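Local coordinates for protein alkaline phosphatase (Antarctic bacterium, PDB 2W5V) that probably hydrolyses phosphate monoesters at alkaline pH, through a phosphoserine intermediate, with two zinc ions and one magnesium ion as cofactors, at residues B[73-77]-B[78-82]; B[115-118]-B[119-123]; B[257-260]-B[261-265]. The protein carries 1 engineered substitution. All coordinates share one frame; numbering follows the deposited sequence.

Interaction 1: B[73-77]-B[78-82]; sequences KTSSS and REDVT
Ser76 OG is the polar hub of this turn. The hydroxyl donates to Glu79 OE1 at 2.7 Å, on the anti lone pair of that oxygen, and it accepts two backbone bonds, one from Arg78 N at 3.1 Å and one from Glu79 N at 2.9 Å. With chi1 at 78° the oxygen lies between its own backbone N and carbonyl carbon, and from there it reaches the amides two and three residues ahead, as in an ST turn. The glutamate chain bends at chi2 (102°), which brings OE1 back to the same hydroxyl.

The main chain closes the loop beside it, Ser76 N reaching Glu79 O at 3.0 Å. One residue further out from the bend, Ser75 OG donates to Asp80 O at 2.7 Å, tilted 20° from the carbonyl plane. The result is an irregular loop closed by an ST turn, which carries the chain from strand 68-73 of the central beta-sheet toward Ser84, present as phosphoserine and the probable nucleophile, and helix 86-93. At its open end the Thr74 and Thr82 side chains cross at about a right angle, with Thr82 CB 3.1 Å from Thr74 O. Two waters bridge there: one joins Thr74 OG1, Asp80 O and Thr82 N, the other Thr74 O and Thr82 OG1, which also bonds Ser86 OG.

Beyond this shell, Asn99 N gives Glu79 OE1 a second donor, and Asp106 takes a salt bridge from Arg78 and a hydrogen bond from Ser77 OG. Tyr55 of the second subunit is hydrogen-bonded to Ser75 OG, while Tyr325 of that subunit packs on Glu79. On the active-site side, Thr82 O accepts from the zinc ligand His337, and the Thr82 side chain touches His302.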
# COMPACT_ATOMS: atom_id res chain seq x y z
N LYS B 73 -3.59 -2.93 9.79
CA LYS B 73 -3.21 -4.31 10.03
C LYS B 73 -4.49 -5.08 10.30
O LYS B 73 -5.30 -4.65 11.13
CB LYS B 73 -2.25 -4.40 11.22
CG LYS B 73 -1.72 -5.82 11.42
CD LYS B 73 -0.66 -5.90 12.50
CE LYS B 73 -0.25 -7.36 12.72
NZ LYS B 73 0.75 -7.47 13.81
N THR B 74 -4.69 -6.20 9.62
CA THR B 74 -6.03 -6.80 9.56
C THR B 74 -6.24 -8.10 10.35
O THR B 74 -7.34 -8.67 10.28
CB THR B 74 -6.42 -7.10 8.11
OG1 THR B 74 -5.48 -8.04 7.56
CG2 THR B 74 -6.42 -5.81 7.27
N SER B 75 -5.23 -8.57 11.07
CA SER B 75 -5.37 -9.85 11.78
C SER B 75 -6.52 -9.82 12.79
O SER B 75 -6.83 -8.78 13.37
CB SER B 75 -4.07 -10.25 12.49
OG SER B 75 -3.01 -10.46 11.55
N SER B 76 -7.16 -10.97 12.99
CA SER B 76 -8.28 -11.09 13.93
C SER B 76 -7.75 -11.35 15.34
O SER B 76 -6.53 -11.31 15.56
CB SER B 76 -9.21 -12.23 13.51
OG SER B 76 -8.66 -13.48 13.87
N SER B 77 -8.64 -11.62 16.28
CA SER B 77 -8.18 -11.89 17.65
C SER B 77 -7.58 -13.29 17.77
O SER B 77 -6.87 -13.58 18.72
CB SER B 77 -9.32 -11.72 18.65
OG SER B 77 -10.32 -12.70 18.41
N ARG B 78 -7.86 -14.18 16.82
CA ARG B 78 -7.37 -15.56 16.92
C ARG B 78 -6.53 -16.02 15.72
O ARG B 78 -5.88 -17.06 15.79
CB ARG B 78 -8.53 -16.53 17.12
CG ARG B 78 -9.34 -16.25 18.37
CD ARG B 78 -10.45 -17.29 18.53
NE ARG B 78 -11.24 -17.02 19.74
CZ ARG B 78 -12.38 -17.63 20.04
NH1 ARG B 78 -12.89 -18.54 19.23
NH2 ARG B 78 -13.02 -17.32 21.16
N GLU B 79 -6.56 -15.26 14.63
CA GLU B 79 -5.95 -15.72 13.39
C GLU B 79 -5.11 -14.63 12.71
O GLU B 79 -5.55 -13.49 12.61
CB GLU B 79 -7.05 -16.18 12.43
CG GLU B 79 -7.81 -17.45 12.88
CD GLU B 79 -9.19 -17.17 13.49
OE1 GLU B 79 -9.56 -15.99 13.69
OE2 GLU B 79 -9.92 -18.16 13.76
N ASP B 80 -3.92 -14.99 12.25
CA ASP B 80 -3.10 -14.03 11.50
C ASP B 80 -3.80 -13.56 10.23
O ASP B 80 -3.68 -12.41 9.84
CB ASP B 80 -1.73 -14.62 11.13
CG ASP B 80 -0.75 -14.63 12.30
OD1 ASP B 80 -0.91 -13.82 13.23
OD2 ASP B 80 0.20 -15.45 12.27
N VAL B 81 -4.51 -14.47 9.57
CA VAL B 81 -5.21 -14.11 8.35
C VAL B 81 -6.69 -13.97 8.64
O VAL B 81 -7.34 -14.95 9.00
CB VAL B 81 -5.03 -15.17 7.24
CG1 VAL B 81 -5.86 -14.80 6.01
CG2 VAL B 81 -3.55 -15.31 6.85
N THR B 82 -7.21 -12.76 8.50
CA THR B 82 -8.60 -12.51 8.86
C THR B 82 -9.60 -13.05 7.83
O THR B 82 -9.24 -13.27 6.66
CB THR B 82 -8.86 -11.01 9.03
OG1 THR B 82 -10.12 -10.81 9.67
CG2 THR B 82 -8.86 -10.29 7.67
O HOH W 1 -5.22 -10.76 8.03
O HOH W 2 -9.83 -8.99 11.77

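Interaction 2: B[115-118]-B[119-123]; sequences VEIA and ALNNI
Ile117 and Asn121 lie side by side and point the same way, one turn apart at the end of helix 114-120. The amide of Asn121 curls back along the helix: with CG anti to the carbonyl carbon (chi1 -73°), ND2 donates to Ile117 O at 2.7 Å, almost straight at 168°. The acceptor is in the amide plane, yet the nitrogen sits above the plane of the carbonyl it approaches. The same ND2 rests 3.6 Å from Ile117 CG2, so the amide is laid against the isoleucine branch.

Behind this pair the backbone ends in a Schellman motif, with Asn122 at positive phi as its C-prime residue. Asn122 N returns to Ala119 O and Ile123 N to Ala118 O, the latter at 2.8 Å, and Asn121 N reaches the Ala118 oxygen from the opposite face of the carbonyl plane. The return brings Ile123 CB to 3.6 Å from Ala118 CB, the apolar contact across the motif. Outward, Ile117 packs on Phe364 and Leu368 of helix 362-371, and Ala118 on Thr125 of strand 124-129, into which the chain now runs.

Asn121 OD1 accepts from Asn374 N, so both ends of the amide are engaged and its rotation is fixed. The side chain thus satisfies a last-turn carbonyl while tying the helix end to the C-terminal segment.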
# COMPACT_ATOMS: atom_id res chain seq x y z
N VAL B 115 -23.45 1.72 13.65
CA VAL B 115 -24.83 1.97 13.23
C VAL B 115 -25.76 2.20 14.44
O VAL B 115 -26.63 3.06 14.39
CB VAL B 115 -25.36 0.81 12.34
CG1 VAL B 115 -26.87 0.91 12.16
CG2 VAL B 115 -24.65 0.82 10.99
N GLU B 116 -25.57 1.43 15.51
CA GLU B 116 -26.38 1.61 16.71
C GLU B 116 -26.06 2.94 17.41
O GLU B 116 -26.95 3.61 17.93
CB GLU B 116 -26.20 0.42 17.67
CG GLU B 116 -26.82 -0.86 17.11
CD GLU B 116 -26.35 -2.14 17.80
OE1 GLU B 116 -25.25 -2.17 18.39
OE2 GLU B 116 -27.09 -3.14 17.72
N ILE B 117 -24.79 3.33 17.40
CA ILE B 117 -24.39 4.64 17.90
C ILE B 117 -24.97 5.76 17.03
O ILE B 117 -25.49 6.75 17.54
CB ILE B 117 -22.84 4.76 17.95
CG1 ILE B 117 -22.30 3.90 19.10
CG2 ILE B 117 -22.40 6.22 18.07
CD1 ILE B 117 -20.81 3.66 19.05
N ALA B 118 -24.91 5.59 15.71
CA ALA B 118 -25.43 6.61 14.82
C ALA B 118 -26.91 6.87 15.12
O ALA B 118 -27.36 8.01 15.25
CB ALA B 118 -25.25 6.19 13.38
N ALA B 119 -27.67 5.78 15.24
CA ALA B 119 -29.10 5.88 15.51
C ALA B 119 -29.37 6.66 16.78
O ALA B 119 -30.24 7.52 16.82
CB ALA B 119 -29.72 4.50 15.59
N LEU B 120 -28.59 6.37 17.83
CA LEU B 120 -28.74 7.06 19.11
C LEU B 120 -28.33 8.53 19.04
O LEU B 120 -28.67 9.31 19.94
CB LEU B 120 -27.94 6.34 20.20
CG LEU B 120 -28.57 5.03 20.66
CD1 LEU B 120 -27.68 4.32 21.67
CD2 LEU B 120 -29.96 5.27 21.24
N ASN B 121 -27.60 8.90 17.99
CA ASN B 121 -27.23 10.30 17.78
C ASN B 121 -28.10 10.97 16.71
O ASN B 121 -27.71 11.99 16.13
CB ASN B 121 -25.74 10.43 17.41
CG ASN B 121 -24.83 10.18 18.60
OD1 ASN B 121 -24.33 11.11 19.22
ND2 ASN B 121 -24.64 8.91 18.94
N ASN B 122 -29.26 10.39 16.45
CA ASN B 122 -30.18 10.94 15.46
C ASN B 122 -29.59 10.96 14.05
O ASN B 122 -29.90 11.83 13.25
CB ASN B 122 -30.62 12.36 15.86
CG ASN B 122 -31.81 12.85 15.06
OD1 ASN B 122 -32.68 12.07 14.65
ND2 ASN B 122 -31.86 14.16 14.83
N ILE B 123 -28.73 9.98 13.76
CA ILE B 123 -28.12 9.87 12.42
C ILE B 123 -28.86 8.81 11.60
O ILE B 123 -29.08 7.69 12.07
CB ILE B 123 -26.64 9.45 12.53
CG1 ILE B 123 -25.90 10.32 13.55
CG2 ILE B 123 -25.96 9.49 11.17
CD1 ILE B 123 -25.81 11.78 13.17

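Interaction 3: B[257-260]-B[261-265]; sequences QIDW and GGHAN. With ZN (zinc ion), chain G.
The two segments form a single short helix, 258-263, held by successive i to i+4 bonds. Gly261 N reaches Gln257 O at 3.2 Å, Gly262 N pairs with Ile258 O and Ala264 N with Trp260 O. The bond from His263 N to Asp259 O, 2.9 Å long, joins the very residues whose side chains share the metal. Asn265, at positive phi, ends the helix in a Schellman motif.

Asp259 and His263 therefore sit one turn apart on the same side of the helix and converge on a zinc ion. The aspartate has CG anti to the backbone N (chi1 180°) and grips the metal with both oxygens, OD2 at 2.3 Å and the longer OD1 at 2.6 Å. His263 binds through NE2 at 2.1 Å. Carboxylate and imidazole planes are turned 81° against each other, and OD2 comes in the plane of the ring to its edge, 3.2 Å from His263 CD2. Alongside, Gln257 CG lies over one face of the Trp260 indole, 3.4 Å above its plane and offset toward the rim, while the edge of the indole meets Asp259 OD2.

His337 completes the protein ligands of the zinc, along with Ser84, present as phosphoserine, and a water sits 2.6 Å from the metal. His263 ND1 is hydrogen-bonded to Gly335 O, a second-shell contact that fixes the rotation of the ring and would tend to make NE2 a stronger donor to the metal. Asp259 also touches Asp43 and His302, ligands of the second zinc ion.

The i, i+4 spacing of this ligand pair on one helix turn, with one imidazole nitrogen on the zinc and the other on a carbonyl, probably holds both ligands in position for the metal.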
# COMPACT_ATOMS: atom_id res chain seq x y z
N GLN B 257 -17.78 -8.21 -4.50
CA GLN B 257 -17.37 -9.34 -5.33
C GLN B 257 -15.93 -9.30 -5.80
O GLN B 257 -15.47 -10.22 -6.49
CB GLN B 257 -18.33 -9.54 -6.50
CG GLN B 257 -19.77 -9.78 -6.06
CD GLN B 257 -20.67 -10.24 -7.18
OE1 GLN B 257 -20.22 -10.87 -8.13
NE2 GLN B 257 -21.95 -9.93 -7.07
N ILE B 258 -15.20 -8.25 -5.42
CA ILE B 258 -13.78 -8.21 -5.69
C ILE B 258 -13.12 -9.45 -5.06
O ILE B 258 -12.24 -10.08 -5.64
CB ILE B 258 -13.14 -6.93 -5.14
CG1 ILE B 258 -13.77 -5.70 -5.82
CG2 ILE B 258 -11.63 -6.96 -5.36
CD1 ILE B 258 -13.62 -4.40 -5.02
N ASP B 259 -13.58 -9.78 -3.86
CA ASP B 259 -13.09 -10.94 -3.12
C ASP B 259 -13.30 -12.24 -3.90
O ASP B 259 -12.43 -13.11 -3.95
CB ASP B 259 -13.82 -11.00 -1.77
CG ASP B 259 -13.40 -12.18 -0.91
OD1 ASP B 259 -12.19 -12.32 -0.63
OD2 ASP B 259 -14.27 -12.95 -0.49
N TRP B 260 -14.46 -12.36 -4.55
CA TRP B 260 -14.79 -13.59 -5.26
C TRP B 260 -13.93 -13.79 -6.50
O TRP B 260 -13.53 -14.91 -6.82
CB TRP B 260 -16.29 -13.61 -5.60
CG TRP B 260 -17.16 -13.34 -4.39
CD1 TRP B 260 -16.76 -13.25 -3.09
CD2 TRP B 260 -18.59 -13.16 -4.38
NE1 TRP B 260 -17.84 -13.01 -2.27
CE2 TRP B 260 -18.97 -12.95 -3.03
CE3 TRP B 260 -19.57 -13.15 -5.37
CZ2 TRP B 260 -20.30 -12.73 -2.66
CZ3 TRP B 260 -20.90 -12.93 -5.00
CH2 TRP B 260 -21.25 -12.72 -3.65
N GLY B 261 -13.62 -12.70 -7.20
CA GLY B 261 -12.67 -12.75 -8.29
C GLY B 261 -11.31 -13.24 -7.81
O GLY B 261 -10.66 -14.04 -8.49
N GLY B 262 -10.89 -12.76 -6.65
CA GLY B 262 -9.62 -13.17 -6.05
C GLY B 262 -9.60 -14.66 -5.69
O GLY B 262 -8.63 -15.36 -5.96
N HIS B 263 -10.68 -15.13 -5.06
CA HIS B 263 -10.79 -16.53 -4.68
C HIS B 263 -10.72 -17.44 -5.89
O HIS B 263 -10.11 -18.50 -5.84
CB HIS B 263 -12.10 -16.79 -3.93
CG HIS B 263 -12.05 -16.42 -2.48
ND1 HIS B 263 -11.18 -17.02 -1.60
CD2 HIS B 263 -12.75 -15.52 -1.76
CE1 HIS B 263 -11.35 -16.50 -0.39
NE2 HIS B 263 -12.30 -15.60 -0.46
N ALA B 264 -11.35 -17.01 -6.98
CA ALA B 264 -11.41 -17.82 -8.19
C ALA B 264 -10.14 -17.69 -9.02
O ALA B 264 -9.98 -18.39 -10.03
CB ALA B 264 -12.62 -17.44 -9.01
N ASN B 265 -9.23 -16.82 -8.59
CA ASN B 265 -8.05 -16.47 -9.39
C ASN B 265 -8.47 -16.08 -10.80
O ASN B 265 -7.90 -16.54 -11.80
CB ASN B 265 -7.03 -17.62 -9.41
CG ASN B 265 -6.34 -17.84 -8.07
OD1 ASN B 265 -6.66 -17.21 -7.05
ND2 ASN B 265 -5.38 -18.75 -8.06
ZN ZN G . -12.99 -14.22 0.90
O HOH W 3 -15.04 -15.62 1.60

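In the fold
Interactions 1, 2 and 3 follow one another along the chain, around the large mixed beta-sheet of the alkaline phosphatase fold. The 73-82 turn follows strand 68-73, the 115-123 helix end leads into strand 124-129, and helix 258-263 follows strand 249-255. Interactions 1 and 3 have centres about 20 Å apart and nearest atoms about 8 Å apart. Interaction 2 lies about 28 Å from interaction 1 and about 33 Å from interaction 3, centre to centre, on the opposite side of the chain's centre from the latter. Interactions 1 and 3 thus border the metal centre, the former also meeting the second subunit, while interaction 2 lies away from it, where Glu116 is hydrogen-bonded to His144.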